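Local atomic coordinates of catechol 1,2-dioxygenase (PDB entry 5VXT), a protein that probably opens the aromatic ring of catechol with molecular oxygen, cleaving between the two hydroxyl-bearing carbons at a protein-bound ferric iron. Residues H171-S174 / H175-S179; D63-P66 / D67-W70; V243-D246 / G247-K250; A221-Q224 / L225-L229. All blocks are in the same frame, centred on the assembly; numbering follows the deposited sequence.

Following the chain from the N terminus, contact 2 comes first, turning helix 42-62 into helix 66-81. Contact 1 closes a tight turn in the loop after strand 166-170 and carries an iron ligand. Contact 4 is made by successive turns of helix 221-229, and contact 3 closes the hairpin between strands 238-244 and 251-256. The four stand in series, with none enclosed by or crossing another. Contacts 2 and 4, their centres about 18 Å apart, touch the same bound phosphatidylethanolamine and both meet the second subunit. Contacts 1 and 3 belong to the beta-sheet part of the fold, while contact 3 lies across the chain's centre from contacts 2 and 4.

Contact 1 of 4, residues H171-S174 / H175-S179; sequences HANS and HGFYS. With FE (Fe (III) ion), chain J; CAQ (catechol), chain K.
Asn-173 turns its side-chain amide onto the backbone of His-175 and Phe-177. Its CB lies 3.8 Å from Phe-177 O. From there CG swings between its own backbone N and carbonyl carbon (chi1 69°), which carries the amide in toward the backbone of residues 175-177. OD1 is gripped by two N-H groups from opposite faces of the amide plane: Phe-177 N, at 2.8 Å and nearly straight (166°), and His-175 N, at 2.9 Å and more bent, an Asx turn. Neither donor lies in the plane. ND2, at the other branch, meets the edge of the His-175 ring, 3.8 Å from CD2, with the amide and ring planes 65° apart. The backbone closes the same loop. Gly-176 N bonds to Asn-173 O in a type I turn, and Asn-173 N bonds to Phe-177 O; with positive phi at Gly-176, this is the pattern of a G1 beta bulge. One residue earlier, Ala-172 CB sits over one face of the Tyr-178 ring, 4.1 Å from its centroid, a CH-pi contact. Water joins Ala-172 N to Tyr-178 OH. Tyr-178 OH binds the iron atom FE at 1.9 Å, alongside His-238 and His-240, while catechol coordinates through both O3 and O4: the substrate-bound ferric site of an intradiol dioxygenase.

Contact 2 of 4, residues D63-P66 / D67-W70; sequences DITP and DEVW. With PTY (phosphatidylethanolamine), chain I.
Thr-65 and Glu-68 are turned toward each other by their first torsions: OG1 of Thr-65 stands between its backbone N and carbonyl carbon (chi1 71°), while Glu-68 CG lies beside its own N (chi1 -71°), from where the chain runs back across the threonine. Two reciprocal bonds result. Glu-68 N donates to Thr-65 OG1 at 3.1 Å, and Thr-65 N donates to Glu-68 OE1 at 3.0 Å, meeting the carboxylate on its anti side and 24° out of its plane. This is a capping box, with Thr-65 as N-cap of helix 66-81. The chains touch along the way, Glu-68 CG lying 3.3 Å from Thr-65 OG1. Val-69 N to Thr-65 O and Trp-70 N to Pro-66 O, both 2.8 Å, start the regular helical bonding. Ile-64, just before the cap, crosses Val-69 at about a right angle, with CG2 of Ile-64 3.7 Å from CG2 of Val-69. They form a hydrophobic staple, and both also pack on Ile-59 of the preceding helix, which ends in a Schellman motif at Asp-63. Beside the lipid, Glu-68 CG comes within 3.4 Å of O30 of phosphatidylethanolamine. The other carboxylate oxygen, OE2, forms a salt bridge with Arg-43 of the second subunit. With a helix N terminus, a backbone donor and an arginine all facing it, the Glu-68 carboxylate is probably held ionised, so one side chain serves the cap and the subunit interface together.

Contact 3 of 4, residues V243-D246 / G247-K250; sequences VTSD and GHRK
Ser-245 OG and His-248 ND1 lie 2.8 Å apart in a hydrogen bond that either could donate, and it spans the two ends of a type II turn. The serine OG sits between its backbone N and carbonyl carbon (chi1 68°), which points it across the turn to the imidazole nitrogen. The backbone bond of the turn runs alongside, from His-248 N to Ser-245 O at 3.2 Å. Gly-247 fills the third position with the positive phi (80°) that a type II turn requires there. Behind the turn, water takes over where the two arms are too far apart to bond directly: one molecule accepts from Ser-245 N at 3.1 Å and lies 2.7 Å from His-248 O. Further along, the extended Lys-250 side chain passes obliquely over Thr-244, whose OG1 is 3.6 Å from Lys-250 CD. Another water fastens this pair, donating to Thr-244 OG1 at 2.8 Å and accepting from Lys-250 NZ at 3.1 Å. Lys-250 also makes a cation-pi contact with Phe-242. The loop thus closes a hairpin between antiparallel strands 238-244 and 251-256, the latter outermost in its sheet within this chain. On the other side of strand 238-244, Thr-244 bonds through its backbone to Leu-166. From the loop itself, the Arg-249 side chain bonds to Thr-305 and forms a salt bridge with Asp-106 of helix 94-109.

Contact 4 of 4, residues A221-Q224 / L225-L229; sequences ATQQ and LLDRL. With PTY (phosphatidylethanolamine), chain I.
Helix 221-229 forms part of the wall of a phosphatidylethanolamine site, and residues four apart along it, such as Gln-223 and Asp-227, pair their side chains on one flank. The Gln-223 chain bends at its second torsion (chi2 61°), bringing NE2 within 2.9 Å of Asp-227 OD2. The amide N-H comes down on the carboxylate from above its plane, 53° out of it. The same two residues share the ordinary helical bond, Asp-227 N to Gln-223 O, at 2.7 Å. Thr-222 and Leu-226 lie side by side and point the same way, with CG2 of Thr-222 4.1 Å from CD1 of Leu-226; the threonine hydroxyl bonds to Glu-84. The lipid is met by Gln-224, Leu-225 and Arg-228. NE2 of the extended Gln-224 approaches C2 of the ethanolamine head group at 3.4 Å, while Leu-225 CD1 touches acyl carbon C12 at 3.9 Å. Arg-228 stretches out straight from CG to NE, and NE is hydrogen-bonded to Thr-44 of the second subunit. Its guanidinium lies flat against the glycerol backbone of the lipid, with C6 over the centre of one face, 3.5 Å above the plane.

Contact 1 of 4, residues H171-S174 / H175-S179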
loop_
_atom_site.group_PDB
_atom_site.type_symbol
_atom_site.label_atom_id
_atom_site.label_comp_id
_atom_site.label_asym_id
_atom_site.label_seq_id
_atom_site.Cartn_x
_atom_site.Cartn_y
_atom_site.Cartn_z
ATOM N N HIS B 171 21.648 13.548 -9.853
ATOM C CA HIS B 171 21.576 14.221 -8.562
ATOM C C HIS B 171 20.628 15.413 -8.667
ATOM O O HIS B 171 20.093 15.716 -9.737
ATOM C CB HIS B 171 22.969 14.638 -8.085
ATOM C CG HIS B 171 23.612 15.688 -8.933
ATOM N ND1 HIS B 171 23.322 17.029 -8.807
ATOM C CD2 HIS B 171 24.546 15.597 -9.909
ATOM C CE1 HIS B 171 24.049 17.719 -9.668
ATOM N NE2 HIS B 171 24.798 16.873 -10.351
ATOM N N ALA B 172 20.433 16.096 -7.539
ATOM C CA ALA B 172 19.467 17.179 -7.405
ATOM C C ALA B 172 20.095 18.543 -7.694
ATOM O O ALA B 172 21.315 18.697 -7.768
ATOM C CB ALA B 172 18.874 17.188 -5.999
ATOM N N ASN B 173 19.229 19.548 -7.837
ATOM C CA ASN B 173 19.634 20.933 -8.010
ATOM C C ASN B 173 19.765 21.593 -6.639
ATOM O O ASN B 173 19.664 20.934 -5.600
ATOM C CB ASN B 173 18.649 21.673 -8.917
ATOM C CG ASN B 173 17.276 21.874 -8.277
ATOM O OD1 ASN B 173 17.021 21.457 -7.148
ATOM N ND2 ASN B 173 16.385 22.526 -9.013
ATOM N N SER B 174 19.969 22.914 -6.624
ATOM C CA SER B 174 20.198 23.636 -5.377
ATOM C C SER B 174 18.953 23.736 -4.510
ATOM O O SER B 174 19.053 24.189 -3.363
ATOM C CB SER B 174 20.738 25.043 -5.663
ATOM O OG SER B 174 19.817 25.811 -6.416
ATOM N N HIS B 175 17.787 23.353 -5.025
ATOM C CA HIS B 175 16.578 23.260 -4.220
ATOM C C HIS B 175 16.269 21.826 -3.821
ATOM O O HIS B 175 15.228 21.574 -3.202
ATOM C CB HIS B 175 15.390 23.862 -4.978
ATOM C CG HIS B 175 15.673 25.208 -5.575
ATOM N ND1 HIS B 175 15.421 26.389 -4.909
ATOM C CD2 HIS B 175 16.186 25.558 -6.779
ATOM C CE1 HIS B 175 15.763 27.407 -5.679
ATOM N NE2 HIS B 175 16.230 26.929 -6.819
ATOM N N GLY B 176 17.153 20.888 -4.157
ATOM C CA GLY B 176 16.956 19.493 -3.814
ATOM C C GLY B 176 15.967 18.758 -4.690
ATOM O O GLY B 176 15.412 17.742 -4.260
ATOM N N PHE B 177 15.735 19.240 -5.911
ATOM C CA PHE B 177 14.791 18.635 -6.842
ATOM C C PHE B 177 15.533 18.007 -8.016
ATOM O O PHE B 177 16.539 18.546 -8.490
ATOM C CB PHE B 177 13.789 19.671 -7.365
ATOM C CG PHE B 177 12.875 20.223 -6.304
ATOM C CD1 PHE B 177 12.328 19.390 -5.335
ATOM C CD2 PHE B 177 12.569 21.575 -6.273
ATOM C CE1 PHE B 177 11.490 19.900 -4.357
ATOM C CE2 PHE B 177 11.725 22.088 -5.302
ATOM C CZ PHE B 177 11.191 21.253 -4.342
ATOM N N TYR B 178 15.026 16.867 -8.476
ATOM C CA TYR B 178 15.576 16.144 -9.615
ATOM C C TYR B 178 14.745 16.428 -10.857
ATOM O O TYR B 178 13.520 16.548 -10.779
ATOM C CB TYR B 178 15.574 14.634 -9.364
ATOM C CG TYR B 178 16.520 14.125 -8.300
ATOM C CD1 TYR B 178 16.286 14.367 -6.952
ATOM C CD2 TYR B 178 17.621 13.350 -8.646
ATOM C CE1 TYR B 178 17.144 13.877 -5.984
ATOM C CE2 TYR B 178 18.474 12.854 -7.688
ATOM C CZ TYR B 178 18.235 13.124 -6.363
ATOM O OH TYR B 178 19.088 12.627 -5.421
ATOM N N SER B 179 15.407 16.513 -12.009
ATOM C CA SER B 179 14.654 16.618 -13.250
ATOM C C SER B 179 13.739 15.404 -13.401
ATOM O O SER B 179 14.019 14.323 -12.881
ATOM C CB SER B 179 15.601 16.746 -14.447
ATOM O OG SER B 179 16.448 15.624 -14.551
HETATM FE FE FE J . 18.980 10.937 -4.505
HETATM C C1 CAQ K . 14.483 9.252 -1.731
HETATM C C2 CAQ K . 14.959 10.196 -2.638
HETATM C C3 CAQ K . 16.272 10.115 -3.076
HETATM O O3 CAQ K . 16.785 11.008 -3.961
HETATM C C4 CAQ K . 17.134 9.032 -2.569
HETATM O O4 CAQ K . 18.420 8.958 -2.993
HETATM C C5 CAQ K . 16.618 8.111 -1.669
HETATM C C6 CAQ K . 15.295 8.226 -1.252
HETATM O O HOH W 1 18.219 15.532 -11.970
HETATM O O HOH W 2 21.053 14.332 -5.330
#

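Contact 2 of 4, residues D63-P66 / D67-W70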
loop_
_atom_site.group_PDB
_atom_site.type_symbol
_atom_site.label_atom_id
_atom_site.label_comp_id
_atom_site.label_asym_id
_atom_site.label_seq_id
_atom_site.Cartn_x
_atom_site.Cartn_y
_atom_site.Cartn_z
ATOM N N ASP B 63 -3.604 -5.970 19.602
ATOM C CA ASP B 63 -5.012 -5.562 19.606
ATOM C C ASP B 63 -5.223 -4.332 18.729
ATOM O O ASP B 63 -5.730 -3.297 19.163
ATOM C CB ASP B 63 -5.515 -5.296 21.024
ATOM C CG ASP B 63 -7.029 -5.370 21.122
ATOM O OD1 ASP B 63 -7.566 -5.067 22.205
ATOM O OD2 ASP B 63 -7.684 -5.747 20.118
ATOM N N ILE B 64 -4.800 -4.456 17.476
ATOM C CA ILE B 64 -4.977 -3.363 16.529
ATOM C C ILE B 64 -6.454 -3.252 16.173
ATOM O O ILE B 64 -7.038 -4.166 15.576
ATOM C CB ILE B 64 -4.099 -3.581 15.291
ATOM C CG1 ILE B 64 -2.651 -3.717 15.752
ATOM C CG2 ILE B 64 -4.261 -2.433 14.323
ATOM C CD1 ILE B 64 -1.620 -3.832 14.581
ATOM N N THR B 65 -7.065 -2.129 16.549
ATOM C CA THR B 65 -8.509 -1.972 16.431
ATOM C C THR B 65 -8.912 -1.794 14.974
ATOM O O THR B 65 -8.100 -1.374 14.149
ATOM C CB THR B 65 -8.975 -0.757 17.228
ATOM O OG1 THR B 65 -8.539 0.439 16.566
ATOM C CG2 THR B 65 -8.403 -0.795 18.627
ATOM N N PRO B 66 -10.169 -2.095 14.635
ATOM C CA PRO B 66 -10.647 -1.785 13.278
ATOM C C PRO B 66 -10.389 -0.341 12.868
ATOM O O PRO B 66 -9.958 -0.101 11.728
ATOM C CB PRO B 66 -12.147 -2.106 13.365
ATOM C CG PRO B 66 -12.217 -3.222 14.388
ATOM C CD PRO B 66 -11.206 -2.777 15.441
ATOM N N ASP B 67 -10.629 0.628 13.762
ATOM C CA ASP B 67 -10.312 2.014 13.427
ATOM C C ASP B 67 -8.855 2.149 13.007
ATOM O O ASP B 67 -8.544 2.817 12.015
ATOM C CB ASP B 67 -10.607 2.949 14.606
ATOM C CG ASP B 67 -12.089 3.200 14.805
ATOM O OD1 ASP B 67 -12.898 2.434 14.224
ATOM O OD2 ASP B 67 -12.443 4.160 15.543
ATOM N N GLU B 68 -7.950 1.502 13.741
ATOM C CA GLU B 68 -6.534 1.584 13.385
ATOM C C GLU B 68 -6.254 0.879 12.063
ATOM O O GLU B 68 -5.463 1.368 11.246
ATOM C CB GLU B 68 -5.677 0.989 14.500
ATOM C CG GLU B 68 -5.645 1.861 15.737
ATOM C CD GLU B 68 -4.945 1.212 16.924
ATOM O OE1 GLU B 68 -5.035 -0.025 17.050
ATOM O OE2 GLU B 68 -4.325 1.940 17.746
ATOM N N VAL B 69 -6.907 -0.259 11.828
ATOM C CA VAL B 69 -6.676 -0.982 10.579
ATOM C C VAL B 69 -7.149 -0.156 9.392
ATOM O O VAL B 69 -6.446 -0.038 8.383
ATOM C CB VAL B 69 -7.343 -2.371 10.618
ATOM C CG1 VAL B 69 -7.322 -3.017 9.227
ATOM C CG2 VAL B 69 -6.597 -3.269 11.605
ATOM N N TRP B 70 -8.345 0.429 9.486
ATOM C CA TRP B 70 -8.850 1.224 8.368
ATOM C C TRP B 70 -8.033 2.494 8.160
ATOM O O TRP B 70 -7.907 2.965 7.022
ATOM C CB TRP B 70 -10.332 1.563 8.568
ATOM C CG TRP B 70 -11.180 0.308 8.488
ATOM C CD1 TRP B 70 -11.986 -0.207 9.466
ATOM C CD2 TRP B 70 -11.274 -0.598 7.380
ATOM N NE1 TRP B 70 -12.570 -1.367 9.040
ATOM C CE2 TRP B 70 -12.166 -1.621 7.753
ATOM C CE3 TRP B 70 -10.724 -0.621 6.091
ATOM C CZ2 TRP B 70 -12.486 -2.670 6.905
ATOM C CZ3 TRP B 70 -11.042 -1.650 5.260
ATOM C CH2 TRP B 70 -11.908 -2.668 5.658
HETATM C C1 PTY I . -3.749 6.794 12.531
HETATM C C2 PTY I . -4.109 11.698 8.241
HETATM C C3 PTY I . -5.073 11.466 9.399
HETATM O O4 PTY I . -2.843 5.908 13.175
HETATM C C5 PTY I . -3.829 8.672 10.893
HETATM C C6 PTY I . -2.968 7.557 11.465
HETATM O O7 PTY I . -2.583 6.659 10.423
HETATM C C8 PTY I . -1.390 7.097 9.707
HETATM O O10 PTY I . -0.975 8.246 9.820
HETATM C C11 PTY I . -0.677 6.112 8.817
HETATM C C12 PTY I . -0.171 4.950 9.661
HETATM C C13 PTY I . -0.238 3.671 8.847
HETATM C C14 PTY I . 1.050 2.866 8.905
HETATM C C15 PTY I . 0.971 1.773 7.852
HETATM C C16 PTY I . 2.350 1.380 7.342
HETATM C C17 PTY I . 2.984 0.297 8.207
HETATM C C18 PTY I . 4.369 -0.016 7.664
HETATM C C19 PTY I . 4.975 -1.234 8.341
HETATM C C20 PTY I . 6.008 -1.871 7.426
HETATM C C21 PTY I . 5.365 -2.321 6.121
HETATM C C22 PTY I . 4.421 -3.495 6.363
HETATM C C23 PTY I . 3.677 -3.877 5.085
HETATM C C24 PTY I . 3.375 -5.370 5.018
HETATM C C25 PTY I . 2.397 -5.811 6.099
HETATM C C26 PTY I . 2.315 -7.333 6.136
HETATM C C27 PTY I . 3.704 -7.942 6.297
HETATM C C28 PTY I . 3.820 -8.739 7.590
HETATM C C29 PTY I . 3.574 -7.861 8.796
HETATM C C30 PTY I . -3.311 4.777 13.948
HETATM C C31 PTY I . -2.318 3.797 14.524
HETATM O O30 PTY I . -4.511 4.634 14.116
HETATM C C32 PTY I . -1.493 3.214 13.389
HETATM C C33 PTY I . -2.426 2.760 12.277
HETATM C C34 PTY I . -2.312 1.261 12.049
HETATM C C35 PTY I . -1.177 0.964 11.082
HETATM C C36 PTY I . -1.168 -0.512 10.715
HETATM C C37 PTY I . -2.544 -0.937 10.227
HETATM C C38 PTY I . -2.487 -2.333 9.625
HETATM C C39 PTY I . -3.520 -2.476 8.517
HETATM C C40 PTY I . -3.019 -1.875 7.210
HETATM C C41 PTY I . -2.308 -2.933 6.379
HETATM C C42 PTY I . -0.805 -2.861 6.609
HETATM C C43 PTY I . -0.289 -1.458 6.314
HETATM C C44 PTY I . 0.969 -1.495 5.471
HETATM P P1 PTY I . -6.331 9.453 10.599
HETATM O O11 PTY I . -5.627 10.149 9.320
HETATM O O12 PTY I . -7.482 8.610 10.101
HETATM O O13 PTY I . -6.586 10.531 11.628
HETATM O O14 PTY I . -5.209 8.435 11.153
HETATM N N1 PTY I . -4.851 11.903 7.012
#

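Contact 3 of 4, residues V243-D246 / G247-K250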
loop_
_atom_site.group_PDB
_atom_site.type_symbol
_atom_site.label_atom_id
_atom_site.label_comp_id
_atom_site.label_asym_id
_atom_site.label_seq_id
_atom_site.Cartn_x
_atom_site.Cartn_y
_atom_site.Cartn_z
ATOM N N VAL B 243 27.057 1.809 -12.561
ATOM C CA VAL B 243 28.178 1.454 -13.442
ATOM C C VAL B 243 27.904 0.092 -14.064
ATOM O O VAL B 243 27.770 -0.910 -13.350
ATOM C CB VAL B 243 29.531 1.448 -12.717
ATOM C CG1 VAL B 243 30.663 1.215 -13.727
ATOM C CG2 VAL B 243 29.763 2.776 -12.007
ATOM N N THR B 244 27.848 0.053 -15.391
ATOM C CA THR B 244 27.507 -1.155 -16.128
ATOM C C THR B 244 28.606 -1.465 -17.130
ATOM O O THR B 244 29.110 -0.557 -17.797
ATOM C CB THR B 244 26.183 -0.985 -16.863
ATOM O OG1 THR B 244 25.182 -0.580 -15.929
ATOM C CG2 THR B 244 25.761 -2.290 -17.537
ATOM N N SER B 245 28.970 -2.744 -17.236
ATOM C CA SER B 245 29.993 -3.192 -18.177
ATOM C C SER B 245 29.993 -4.713 -18.232
ATOM O O SER B 245 29.831 -5.371 -17.200
ATOM C CB SER B 245 31.386 -2.695 -17.772
ATOM O OG SER B 245 31.803 -3.323 -16.574
ATOM N N ASP B 246 30.190 -5.266 -19.427
ATOM C CA ASP B 246 30.236 -6.715 -19.573
ATOM C C ASP B 246 31.384 -7.285 -18.751
ATOM O O ASP B 246 32.426 -6.651 -18.587
ATOM C CB ASP B 246 30.410 -7.100 -21.041
ATOM C CG ASP B 246 29.649 -6.188 -21.976
ATOM O OD1 ASP B 246 28.428 -6.006 -21.778
ATOM O OD2 ASP B 246 30.279 -5.644 -22.907
ATOM N N GLY B 247 31.195 -8.499 -18.249
ATOM C CA GLY B 247 32.199 -9.114 -17.416
ATOM C C GLY B 247 32.207 -8.651 -15.977
ATOM O O GLY B 247 32.974 -9.202 -15.178
ATOM N N HIS B 248 31.384 -7.657 -15.619
ATOM C CA HIS B 248 31.266 -7.181 -14.248
ATOM C C HIS B 248 29.801 -7.114 -13.840
ATOM O O HIS B 248 28.902 -6.980 -14.675
ATOM C CB HIS B 248 31.894 -5.796 -14.059
ATOM C CG HIS B 248 33.302 -5.711 -14.554
ATOM N ND1 HIS B 248 33.617 -5.294 -15.830
ATOM C CD2 HIS B 248 34.475 -6.011 -13.952
ATOM C CE1 HIS B 248 34.929 -5.334 -15.989
ATOM N NE2 HIS B 248 35.473 -5.767 -14.866
ATOM N N ARG B 249 29.570 -7.189 -12.536
ATOM C CA ARG B 249 28.221 -7.009 -12.022
ATOM C C ARG B 249 27.859 -5.526 -12.017
ATOM O O ARG B 249 28.729 -4.652 -11.932
ATOM C CB ARG B 249 28.108 -7.615 -10.621
ATOM C CG ARG B 249 28.537 -9.076 -10.579
ATOM C CD ARG B 249 28.382 -9.686 -9.199
ATOM N NE ARG B 249 28.971 -8.869 -8.142
ATOM C CZ ARG B 249 28.590 -8.926 -6.868
ATOM N NH1 ARG B 249 27.614 -9.759 -6.508
ATOM N NH2 ARG B 249 29.162 -8.147 -5.955
ATOM N N LYS B 250 26.561 -5.239 -12.149
ATOM C CA LYS B 250 26.121 -3.851 -12.226
ATOM C C LYS B 250 26.218 -3.205 -10.848
ATOM O O LYS B 250 25.630 -3.694 -9.877
ATOM C CB LYS B 250 24.695 -3.751 -12.771
ATOM C CG LYS B 250 24.188 -2.313 -12.845
ATOM C CD LYS B 250 22.897 -2.176 -13.630
ATOM C CE LYS B 250 22.283 -0.789 -13.423
ATOM N NZ LYS B 250 20.993 -0.575 -14.159
HETATM O O HOH W 3 29.771 -3.257 -13.869
HETATM O O HOH W 4 22.550 -1.188 -16.752
HETATM O O HOH W 5 27.429 -4.887 -15.532
#

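Contact 4 of 4, residues A221-Q224 / L225-L229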
loop_
_atom_site.group_PDB
_atom_site.type_symbol
_atom_site.label_atom_id
_atom_site.label_comp_id
_atom_site.label_asym_id
_atom_site.label_seq_id
_atom_site.Cartn_x
_atom_site.Cartn_y
_atom_site.Cartn_z
ATOM N N ALA B 221 2.465 11.224 1.743
ATOM C CA ALA B 221 2.182 10.161 2.698
ATOM C C ALA B 221 3.433 9.713 3.434
ATOM O O ALA B 221 3.351 9.311 4.599
ATOM C CB ALA B 221 1.538 8.974 1.981
ATOM N N THR B 222 4.593 9.748 2.776
ATOM C CA THR B 222 5.821 9.356 3.459
ATOM C C THR B 222 6.098 10.288 4.627
ATOM O O THR B 222 6.252 9.844 5.772
ATOM C CB THR B 222 6.997 9.350 2.483
ATOM O OG1 THR B 222 6.685 8.491 1.381
ATOM C CG2 THR B 222 8.262 8.847 3.178
ATOM N N GLN B 223 6.119 11.596 4.359
ATOM C CA GLN B 223 6.368 12.563 5.424
ATOM C C GLN B 223 5.276 12.529 6.483
ATOM O O GLN B 223 5.557 12.736 7.667
ATOM C CB GLN B 223 6.485 13.970 4.847
ATOM C CG GLN B 223 7.044 14.961 5.840
ATOM C CD GLN B 223 8.440 14.590 6.278
ATOM O OE1 GLN B 223 9.356 14.521 5.459
ATOM N NE2 GLN B 223 8.612 14.327 7.566
ATOM N N GLN B 224 4.030 12.283 6.076
ATOM C CA GLN B 224 2.945 12.174 7.045
ATOM C C GLN B 224 3.228 11.075 8.063
ATOM O O GLN B 224 3.101 11.293 9.275
ATOM C CB GLN B 224 1.622 11.930 6.321
ATOM C CG GLN B 224 0.430 11.687 7.239
ATOM C CD GLN B 224 -0.861 11.478 6.468
ATOM O OE1 GLN B 224 -1.325 12.371 5.756
ATOM N NE2 GLN B 224 -1.445 10.291 6.597
ATOM N N LEU B 225 3.630 9.890 7.594
ATOM C CA LEU B 225 3.949 8.808 8.521
ATOM C C LEU B 225 5.214 9.112 9.312
ATOM O O LEU B 225 5.261 8.876 10.524
ATOM C CB LEU B 225 4.092 7.481 7.766
ATOM C CG LEU B 225 4.487 6.248 8.587
ATOM C CD1 LEU B 225 3.551 6.058 9.769
ATOM C CD2 LEU B 225 4.497 4.985 7.719
ATOM N N LEU B 226 6.259 9.620 8.642
ATOM C CA LEU B 226 7.463 10.038 9.359
ATOM C C LEU B 226 7.131 11.049 10.452
ATOM O O LEU B 226 7.611 10.936 11.588
ATOM C CB LEU B 226 8.490 10.624 8.385
ATOM C CG LEU B 226 9.110 9.646 7.393
ATOM C CD1 LEU B 226 10.126 10.373 6.534
ATOM C CD2 LEU B 226 9.769 8.495 8.128
ATOM N N ASP B 227 6.313 12.055 10.124
ATOM C CA ASP B 227 5.876 13.008 11.142
ATOM C C ASP B 227 5.240 12.293 12.327
ATOM O O ASP B 227 5.526 12.616 13.489
ATOM C CB ASP B 227 4.893 14.019 10.547
ATOM C CG ASP B 227 5.570 15.044 9.645
ATOM O OD1 ASP B 227 4.851 15.719 8.873
ATOM O OD2 ASP B 227 6.811 15.181 9.714
ATOM N N ARG B 228 4.382 11.310 12.051
ATOM C CA ARG B 228 3.730 10.579 13.130
ATOM C C ARG B 228 4.732 9.780 13.952
ATOM O O ARG B 228 4.553 9.619 15.167
ATOM C CB ARG B 228 2.652 9.663 12.554
ATOM C CG ARG B 228 1.742 9.082 13.593
ATOM C CD ARG B 228 0.460 8.560 12.973
ATOM N NE ARG B 228 -0.517 8.252 14.005
ATOM C CZ ARG B 228 -1.454 9.096 14.412
ATOM N NH1 ARG B 228 -1.543 10.301 13.863
ATOM N NH2 ARG B 228 -2.304 8.731 15.362
ATOM N N LEU B 229 5.797 9.288 13.320
ATOM C CA LEU B 229 6.828 8.550 14.032
ATOM C C LEU B 229 7.798 9.457 14.770
ATOM O O LEU B 229 8.612 8.953 15.550
ATOM C CB LEU B 229 7.619 7.674 13.051
ATOM C CG LEU B 229 6.829 6.552 12.381
ATOM C CD1 LEU B 229 7.643 5.939 11.234
ATOM C CD2 LEU B 229 6.439 5.488 13.401
HETATM C C1 PTY I . -3.749 6.794 12.531
HETATM C C2 PTY I . -4.109 11.698 8.241
HETATM C C3 PTY I . -5.073 11.466 9.399
HETATM O O4 PTY I . -2.843 5.908 13.175
HETATM C C5 PTY I . -3.829 8.672 10.893
HETATM C C6 PTY I . -2.968 7.557 11.465
HETATM O O7 PTY I . -2.583 6.659 10.423
HETATM C C8 PTY I . -1.390 7.097 9.707
HETATM O O10 PTY I . -0.975 8.246 9.820
HETATM C C11 PTY I . -0.677 6.112 8.817
HETATM C C12 PTY I . -0.171 4.950 9.661
HETATM C C13 PTY I . -0.238 3.671 8.847
HETATM C C14 PTY I . 1.050 2.866 8.905
HETATM C C15 PTY I . 0.971 1.773 7.852
HETATM C C16 PTY I . 2.350 1.380 7.342
HETATM C C17 PTY I . 2.984 0.297 8.207
HETATM C C18 PTY I . 4.369 -0.016 7.664
HETATM C C19 PTY I . 4.975 -1.234 8.341
HETATM C C20 PTY I . 6.008 -1.871 7.426
HETATM C C21 PTY I . 5.365 -2.321 6.121
HETATM C C22 PTY I . 4.421 -3.495 6.363
HETATM C C23 PTY I . 3.677 -3.877 5.085
HETATM C C24 PTY I . 3.375 -5.370 5.018
HETATM C C25 PTY I . 2.397 -5.811 6.099
HETATM C C26 PTY I . 2.315 -7.333 6.136
HETATM C C27 PTY I . 3.704 -7.942 6.297
HETATM C C28 PTY I . 3.820 -8.739 7.590
HETATM C C29 PTY I . 3.574 -7.861 8.796
HETATM C C30 PTY I . -3.311 4.777 13.948
HETATM C C31 PTY I . -2.318 3.797 14.524
HETATM O O30 PTY I . -4.511 4.634 14.116
HETATM C C32 PTY I . -1.493 3.214 13.389
HETATM C C33 PTY I . -2.426 2.760 12.277
HETATM C C34 PTY I . -2.312 1.261 12.049
HETATM C C35 PTY I . -1.177 0.964 11.082
HETATM C C36 PTY I . -1.168 -0.512 10.715
HETATM C C37 PTY I . -2.544 -0.937 10.227
HETATM C C38 PTY I . -2.487 -2.333 9.625
HETATM C C39 PTY I . -3.520 -2.476 8.517
HETATM C C40 PTY I . -3.019 -1.875 7.210
HETATM C C41 PTY I . -2.308 -2.933 6.379
HETATM C C42 PTY I . -0.805 -2.861 6.609
HETATM C C43 PTY I . -0.289 -1.458 6.314
HETATM C C44 PTY I . 0.969 -1.495 5.471
HETATM P P1 PTY I . -6.331 9.453 10.599
HETATM O O11 PTY I . -5.627 10.149 9.320
HETATM O O12 PTY I . -7.482 8.610 10.101
HETATM O O13 PTY I . -6.586 10.531 11.628
HETATM O O14 PTY I . -5.209 8.435 11.153
HETATM N N1 PTY I . -4.851 11.903 7.012
#